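Local coordinates for putative exported protein (Bordetella pertussis Tohama I, PDB 2PFZ) that binds pyroglutamic acid in the periplasm as the extracytoplasmic solute receptor of what is probably a tripartite ATP-independent (TRAP) transport system, at residues V23-S28 with E236-K241; F83-Y88 with D296-Q301; D282-K285 with G291-M294. All coordinates share one frame; numbering follows the deposited sequence.

In the fold
The three contacts lie in a single chain of the family 7 solute-binding fold. Contact 1 pins helix 14-30 to the long helix 222-256. Contact 2 ties the loop leading into helix 88-107 to the C-terminal helix 289-299, and contact 3 packs that same helix against helix 266-287. Contacts 2 and 3 are neighbours, their centres 13 Å apart; contact 1 is centred 26 Å from contact 2 and 32 Å from contact 3. Contacts 1 and 2 alternate along the chain and touch where W240 meets the backbone of Y88. Each of them joins an early part of the chain to a late one, whereas contact 3, falling between the segments of contact 2, packs two consecutive helices.

Contact 1. Residues V23-S28 with E236-K241; sequences VKDVDS and EERGWK
R238 reaches out from helix 222-256 with its guanidinium end and meets the carboxylate of D25 on helix 14-30 at the surface. The two side chains approach from opposite directions, and their flat groups are turned 73° against each other. A single oxygen does the work: NH2 of R238 lies 2.5 Å from OD2 of D25, a salt bridge whose hydrogen bond is weak because the N-H points well off the line, at 126°. CG of R238 stands anti to the backbone N, and the chain runs outward before bending at chi3 (-36°), which turns the guanidinium edge to the acid. The bridge spans 11.7 Å between CA of D25 and CA of R238, the latter on the extended helix characteristic of TRAP solute receptors. A water gives its proton to OD2 of D25 at 2.5 Å and accepts a longer bond from NH1 of R238 at 3.3 Å, closing a small ring. Both short separations at OD2 are below the usual range, and their exact lengths are doubtful. That same NH1 also bonds to OD1 of N18, while D25 rests against A231 and Q234 of the long helix.

Contact 2. Residues F83-Y88 with D296-Q301; sequences FLATGY and DAYRKQ
Y298 pushes its ring from helix 289-299 toward the loop before helix 88-107 and ends on the backbone of L84. Its CG stands anti to the backbone N (chi1 169°), which carries the phenol away from its own helix, and the hydroxyl OH gives its proton to O of L84 at 2.7 Å. At the carbonyl the donor sits off the C=O line, at 129°, and is tilted 28° out of the carbonyl plane; at the ring the oxygen lies at the edge, near the plane. This is how the last helix of the chain, near its C-terminus, is fastened to a non-regular loop that turns into helix 88-107, with G87 at the N-cap position. The side chains of L84 and Y298 run alongside one another, pointing opposite ways. With CG of L84 anti to that residue's own backbone N, the leucine is carried beside the ring, and its CD1 branch comes to 3.8 Å from CE2 of Y298. The methyl of A85 packs on the end of the phenol, with CB 4.0 Å from CZ of Y298; the same CB lies 3.3 Å from OH of Y298. The tyrosine is also covered by A90 and L94 of helix 88-107, and L84 leans on L78.

Contact 3. Residues D282-K285 with G291-M294; sequences DWLK and GQAM
The first torsion of W283 places CG anti to the backbone N (chi1 -176°) and throws the indole out of helix 266-287 toward G291 of the next helix, where its six-membered ring meets backbone. CH2 of W283 comes to 3.5 Å from CA of G291, and the neighbouring ring carbon CZ3 of W283 lies 3.5 Å from O of G291; with no side chain on the glycine, the ring can lie right against the main chain. CA of G291 lies oblique to the indole, neither over its face nor at its edge. Beside it, L284 has CD1 almost eclipsed with CA (chi2 4°), an unusual conformation that may be strained or imperfectly resolved; as modelled, it brings CD1 to 3.8 Å from C of G291. Helices 266-287 and 289-299 follow each other through a very short link and open from this tight corner in a V at the C-terminal end of the chain; CA of L284 and CA of G291 come within 5.4 Å of each other near the corner. On the outer side of this seam the side chains of L284 and Q292 lie at a slant to each other. The amide oxygen OE1 of Q292 rests 3.9 Å from CG of L284 by packing alone, while its NE2 is bonded to OD1 of D296 one turn further along the same helix. M294 closes the other flank: its methyl CE reaches 4.2 Å from CH2 of W283, a light apolar touch, with the sulfur-bearing chain bent at chi3. Behind the tryptophan, NE1 gives its hydrogen to O of P74, and E77, L78 and L81 from the loop between strand 61-65 and helix 88-107 cover the indole; L78 also touches M294, which packs on F101 of helix 88-107.

Contact 1. Residues V23-S28 with E236-K241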
# COMPACT_ATOMS: atom_id res chain seq x y z
N VAL A 23 14.48 -3.74 -11.53
CA VAL A 23 15.41 -4.87 -11.64
C VAL A 23 16.35 -4.65 -12.85
O VAL A 23 17.54 -4.98 -12.78
CB VAL A 23 14.73 -6.28 -11.62
CG1 VAL A 23 14.01 -6.54 -10.33
CG2 VAL A 23 13.77 -6.45 -12.78
N LYS A 24 15.81 -4.09 -13.93
CA LYS A 24 16.60 -3.65 -15.09
C LYS A 24 17.64 -2.58 -14.72
O LYS A 24 18.76 -2.64 -15.22
CB LYS A 24 15.69 -3.11 -16.21
CG LYS A 24 14.73 -4.13 -16.81
CD LYS A 24 13.93 -3.54 -17.94
CE LYS A 24 12.91 -4.56 -18.45
NZ LYS A 24 11.99 -4.00 -19.50
N ASP A 25 17.28 -1.62 -13.87
CA ASP A 25 18.23 -0.61 -13.40
C ASP A 25 19.35 -1.21 -12.54
O ASP A 25 20.50 -0.79 -12.65
CB ASP A 25 17.52 0.51 -12.61
CG ASP A 25 16.65 1.41 -13.49
OD1 ASP A 25 16.64 1.26 -14.74
OD2 ASP A 25 15.94 2.28 -12.92
N VAL A 26 19.01 -2.17 -11.69
CA VAL A 26 20.03 -2.81 -10.84
C VAL A 26 21.04 -3.59 -11.69
O VAL A 26 22.24 -3.54 -11.42
CB VAL A 26 19.43 -3.76 -9.78
CG1 VAL A 26 20.56 -4.41 -8.95
CG2 VAL A 26 18.48 -3.02 -8.86
N ASP A 27 20.53 -4.30 -12.69
CA ASP A 27 21.36 -5.00 -13.67
C ASP A 27 22.29 -3.98 -14.36
O ASP A 27 23.52 -4.11 -14.30
CB ASP A 27 20.45 -5.73 -14.66
CG ASP A 27 21.19 -6.74 -15.53
OD1 ASP A 27 22.28 -7.19 -15.17
OD2 ASP A 27 20.64 -7.08 -16.59
N SER A 28 21.71 -2.96 -14.98
CA SER A 28 22.49 -1.98 -15.74
C SER A 28 23.52 -1.23 -14.89
O SER A 28 24.69 -1.14 -15.27
CB SER A 28 21.57 -0.99 -16.46
OG SER A 28 22.34 -0.02 -17.14
N GLU A 236 11.97 4.79 -6.43
CA GLU A 236 11.08 5.61 -5.61
C GLU A 236 10.54 6.79 -6.39
O GLU A 236 9.36 7.05 -6.33
CB GLU A 236 11.74 6.11 -4.34
CG GLU A 236 10.70 6.59 -3.31
CD GLU A 236 11.30 6.83 -1.96
OE1 GLU A 236 11.49 5.84 -1.20
OE2 GLU A 236 11.57 8.02 -1.62
N GLU A 237 11.42 7.50 -7.10
CA GLU A 237 11.02 8.66 -7.90
C GLU A 237 10.01 8.28 -8.98
O GLU A 237 8.94 8.90 -9.11
CB GLU A 237 12.26 9.33 -8.54
CG GLU A 237 11.93 10.53 -9.44
CD GLU A 237 12.97 11.65 -9.41
OE1 GLU A 237 13.52 11.94 -8.32
OE2 GLU A 237 13.21 12.25 -10.48
N ARG A 238 10.36 7.24 -9.73
CA ARG A 238 9.52 6.74 -10.82
C ARG A 238 8.18 6.22 -10.28
O ARG A 238 7.16 6.40 -10.93
CB ARG A 238 10.23 5.64 -11.60
CG ARG A 238 9.47 5.08 -12.82
CD ARG A 238 10.16 3.86 -13.43
NE ARG A 238 11.60 3.96 -13.38
CZ ARG A 238 12.43 3.19 -12.67
NH1 ARG A 238 12.03 2.17 -11.88
NH2 ARG A 238 13.71 3.48 -12.77
N GLY A 239 8.20 5.53 -9.14
CA GLY A 239 7.00 4.89 -8.58
C GLY A 239 5.97 5.93 -8.13
O GLY A 239 4.77 5.81 -8.42
N TRP A 240 6.44 6.96 -7.44
CA TRP A 240 5.53 8.04 -7.03
C TRP A 240 4.96 8.75 -8.27
O TRP A 240 3.77 9.08 -8.32
CB TRP A 240 6.23 9.05 -6.11
CG TRP A 240 6.35 8.54 -4.71
CD1 TRP A 240 7.28 7.66 -4.22
CD2 TRP A 240 5.49 8.87 -3.61
NE1 TRP A 240 7.06 7.43 -2.88
CE2 TRP A 240 5.96 8.16 -2.48
CE3 TRP A 240 4.38 9.72 -3.46
CZ2 TRP A 240 5.34 8.24 -1.23
CZ3 TRP A 240 3.76 9.81 -2.20
CH2 TRP A 240 4.24 9.09 -1.11
N LYS A 241 5.84 8.96 -9.25
CA LYS A 241 5.48 9.54 -10.54
C LYS A 241 4.37 8.75 -11.23
O LYS A 241 3.32 9.32 -11.60
CB LYS A 241 6.73 9.65 -11.44
CG LYS A 241 6.52 10.26 -12.83
CD LYS A 241 7.78 10.05 -13.70
CE LYS A 241 7.57 10.52 -15.17
NZ LYS A 241 6.95 11.88 -15.29
O HOH W 1 15.01 1.75 -10.63

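Contact 2. Residues F83-Y88 with D296-Q301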
# COMPACT_ATOMS: atom_id res chain seq x y z
N PHE A 83 -8.12 10.11 6.60
CA PHE A 83 -8.22 11.55 6.75
C PHE A 83 -7.13 12.22 7.59
O PHE A 83 -7.39 13.11 8.40
CB PHE A 83 -9.67 11.93 7.11
CG PHE A 83 -10.58 11.73 5.94
CD1 PHE A 83 -10.69 12.73 4.98
CD2 PHE A 83 -11.21 10.52 5.73
CE1 PHE A 83 -11.45 12.55 3.85
CE2 PHE A 83 -12.00 10.34 4.55
CZ PHE A 83 -12.10 11.38 3.65
N LEU A 84 -5.91 11.75 7.37
CA LEU A 84 -4.70 12.31 7.94
C LEU A 84 -3.84 12.89 6.82
O LEU A 84 -3.33 14.00 6.96
CB LEU A 84 -3.93 11.23 8.71
CG LEU A 84 -2.60 11.66 9.32
CD1 LEU A 84 -2.78 12.77 10.34
CD2 LEU A 84 -1.97 10.43 9.92
N ALA A 85 -3.70 12.15 5.70
CA ALA A 85 -2.93 12.61 4.56
C ALA A 85 -3.69 12.13 3.34
O ALA A 85 -3.69 10.94 3.01
CB ALA A 85 -1.46 12.06 4.58
N THR A 86 -4.36 13.07 2.68
CA THR A 86 -5.39 12.72 1.70
C THR A 86 -5.01 13.20 0.30
O THR A 86 -5.87 13.54 -0.51
CB THR A 86 -6.74 13.35 2.12
OG1 THR A 86 -6.55 14.76 2.30
CG2 THR A 86 -7.25 12.73 3.44
N GLY A 87 -3.72 13.22 -0.00
CA GLY A 87 -3.24 13.58 -1.34
C GLY A 87 -1.79 13.15 -1.46
O GLY A 87 -1.18 12.79 -0.46
N TYR A 88 -1.25 13.21 -2.68
CA TYR A 88 0.14 12.78 -2.92
C TYR A 88 1.19 13.60 -2.14
O TYR A 88 2.13 13.04 -1.59
CB TYR A 88 0.44 12.75 -4.41
CG TYR A 88 -0.07 11.49 -5.09
CD1 TYR A 88 0.64 10.30 -5.01
CD2 TYR A 88 -1.30 11.48 -5.77
CE1 TYR A 88 0.18 9.12 -5.62
CE2 TYR A 88 -1.77 10.30 -6.40
CZ TYR A 88 -1.02 9.13 -6.30
OH TYR A 88 -1.45 7.97 -6.92
N ASP A 296 4.19 14.99 15.02
CA ASP A 296 4.77 16.33 15.08
C ASP A 296 5.61 16.63 13.85
O ASP A 296 5.44 17.70 13.25
CB ASP A 296 5.58 16.56 16.36
CG ASP A 296 4.70 16.62 17.62
OD1 ASP A 296 3.45 16.68 17.53
OD2 ASP A 296 5.27 16.62 18.72
N ALA A 297 6.48 15.69 13.44
CA ALA A 297 7.30 15.90 12.24
C ALA A 297 6.45 16.05 10.99
O ALA A 297 6.77 16.84 10.11
CB ALA A 297 8.32 14.76 12.05
N TYR A 298 5.35 15.29 10.91
CA TYR A 298 4.45 15.41 9.76
C TYR A 298 3.78 16.78 9.72
O TYR A 298 3.60 17.39 8.65
CB TYR A 298 3.39 14.31 9.84
CG TYR A 298 2.25 14.47 8.87
CD1 TYR A 298 2.48 14.51 7.49
CD2 TYR A 298 0.93 14.58 9.32
CE1 TYR A 298 1.43 14.66 6.58
CE2 TYR A 298 -0.13 14.73 8.41
CZ TYR A 298 0.14 14.77 7.06
OH TYR A 298 -0.88 14.90 6.13
N ARG A 299 3.38 17.25 10.90
CA ARG A 299 2.66 18.51 11.01
C ARG A 299 3.58 19.71 10.81
O ARG A 299 3.08 20.80 10.56
CB ARG A 299 1.90 18.60 12.34
CG ARG A 299 0.74 17.64 12.40
CD ARG A 299 -0.02 17.73 13.71
NE ARG A 299 -1.15 16.81 13.66
CZ ARG A 299 -1.75 16.26 14.70
NH1 ARG A 299 -1.36 16.54 15.95
NH2 ARG A 299 -2.77 15.43 14.50
N LYS A 300 4.89 19.49 10.89
CA LYS A 300 5.90 20.53 10.66
C LYS A 300 6.24 20.70 9.19
O LYS A 300 6.89 21.66 8.80
CB LYS A 300 7.21 20.18 11.36
CG LYS A 300 7.30 20.43 12.86
CD LYS A 300 8.59 19.75 13.32
CE LYS A 300 9.04 20.12 14.73
NZ LYS A 300 10.43 19.61 14.89
N GLN A 301 5.85 19.76 8.36
CA GLN A 301 6.23 19.86 6.95
C GLN A 301 5.30 20.75 6.14
O GLN A 301 4.12 20.92 6.48
CB GLN A 301 6.37 18.49 6.34
CG GLN A 301 7.53 17.78 6.96
CD GLN A 301 7.72 16.43 6.40
OE1 GLN A 301 7.18 15.47 6.93
NE2 GLN A 301 8.48 16.34 5.31
OXT GLN A 301 5.72 21.32 5.14

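Contact 3. Residues D282-K285 with G291-M294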
# COMPACT_ATOMS: atom_id res chain seq x y z
N ASP A 282 -6.44 6.34 18.97
CA ASP A 282 -6.08 4.99 19.33
C ASP A 282 -4.61 4.74 18.98
O ASP A 282 -3.86 4.15 19.78
CB ASP A 282 -6.94 3.97 18.54
CG ASP A 282 -8.39 3.93 18.98
OD1 ASP A 282 -8.71 4.44 20.06
OD2 ASP A 282 -9.21 3.35 18.22
N TRP A 283 -4.19 5.21 17.81
CA TRP A 283 -2.83 4.98 17.31
C TRP A 283 -1.80 5.68 18.20
O TRP A 283 -0.81 5.07 18.61
CB TRP A 283 -2.71 5.44 15.84
CG TRP A 283 -1.35 5.15 15.24
CD1 TRP A 283 -0.91 3.97 14.74
CD2 TRP A 283 -0.26 6.07 15.12
NE1 TRP A 283 0.39 4.08 14.30
CE2 TRP A 283 0.81 5.37 14.52
CE3 TRP A 283 -0.08 7.42 15.47
CZ2 TRP A 283 2.04 5.97 14.24
CZ3 TRP A 283 1.14 8.01 15.21
CH2 TRP A 283 2.19 7.29 14.59
N LEU A 284 -2.05 6.94 18.54
CA LEU A 284 -1.19 7.69 19.46
C LEU A 284 -1.02 6.94 20.79
O LEU A 284 0.09 6.80 21.31
CB LEU A 284 -1.75 9.09 19.66
CG LEU A 284 -1.17 10.35 18.99
CD1 LEU A 284 -0.04 10.12 18.02
CD2 LEU A 284 -2.24 11.27 18.37
N LYS A 285 -2.12 6.40 21.30
CA LYS A 285 -2.10 5.60 22.52
C LYS A 285 -1.26 4.32 22.41
O LYS A 285 -0.49 4.01 23.31
CB LYS A 285 -3.52 5.29 23.00
CG LYS A 285 -4.19 6.49 23.67
CD LYS A 285 -5.64 6.21 24.01
CE LYS A 285 -6.35 7.48 24.44
NZ LYS A 285 -7.82 7.27 24.38
N GLY A 291 4.97 7.76 18.33
CA GLY A 291 3.80 8.20 17.57
C GLY A 291 3.67 9.71 17.55
O GLY A 291 3.50 10.31 16.50
N GLN A 292 3.78 10.33 18.73
CA GLN A 292 3.80 11.79 18.83
C GLN A 292 4.91 12.43 18.02
O GLN A 292 4.68 13.42 17.35
CB GLN A 292 3.91 12.24 20.30
CG GLN A 292 3.38 13.68 20.56
CD GLN A 292 1.98 13.92 19.99
OE1 GLN A 292 1.01 13.30 20.42
NE2 GLN A 292 1.87 14.83 19.02
N ALA A 293 6.11 11.87 18.05
CA ALA A 293 7.22 12.43 17.29
C ALA A 293 6.91 12.40 15.80
O ALA A 293 7.17 13.38 15.11
CB ALA A 293 8.52 11.70 17.58
N MET A 294 6.36 11.29 15.32
CA MET A 294 6.04 11.15 13.90
C MET A 294 4.99 12.18 13.52
O MET A 294 5.12 12.88 12.53
CB MET A 294 5.54 9.75 13.58
CG MET A 294 6.68 8.73 13.45
SD MET A 294 6.17 7.07 13.03
CE MET A 294 6.22 6.30 14.65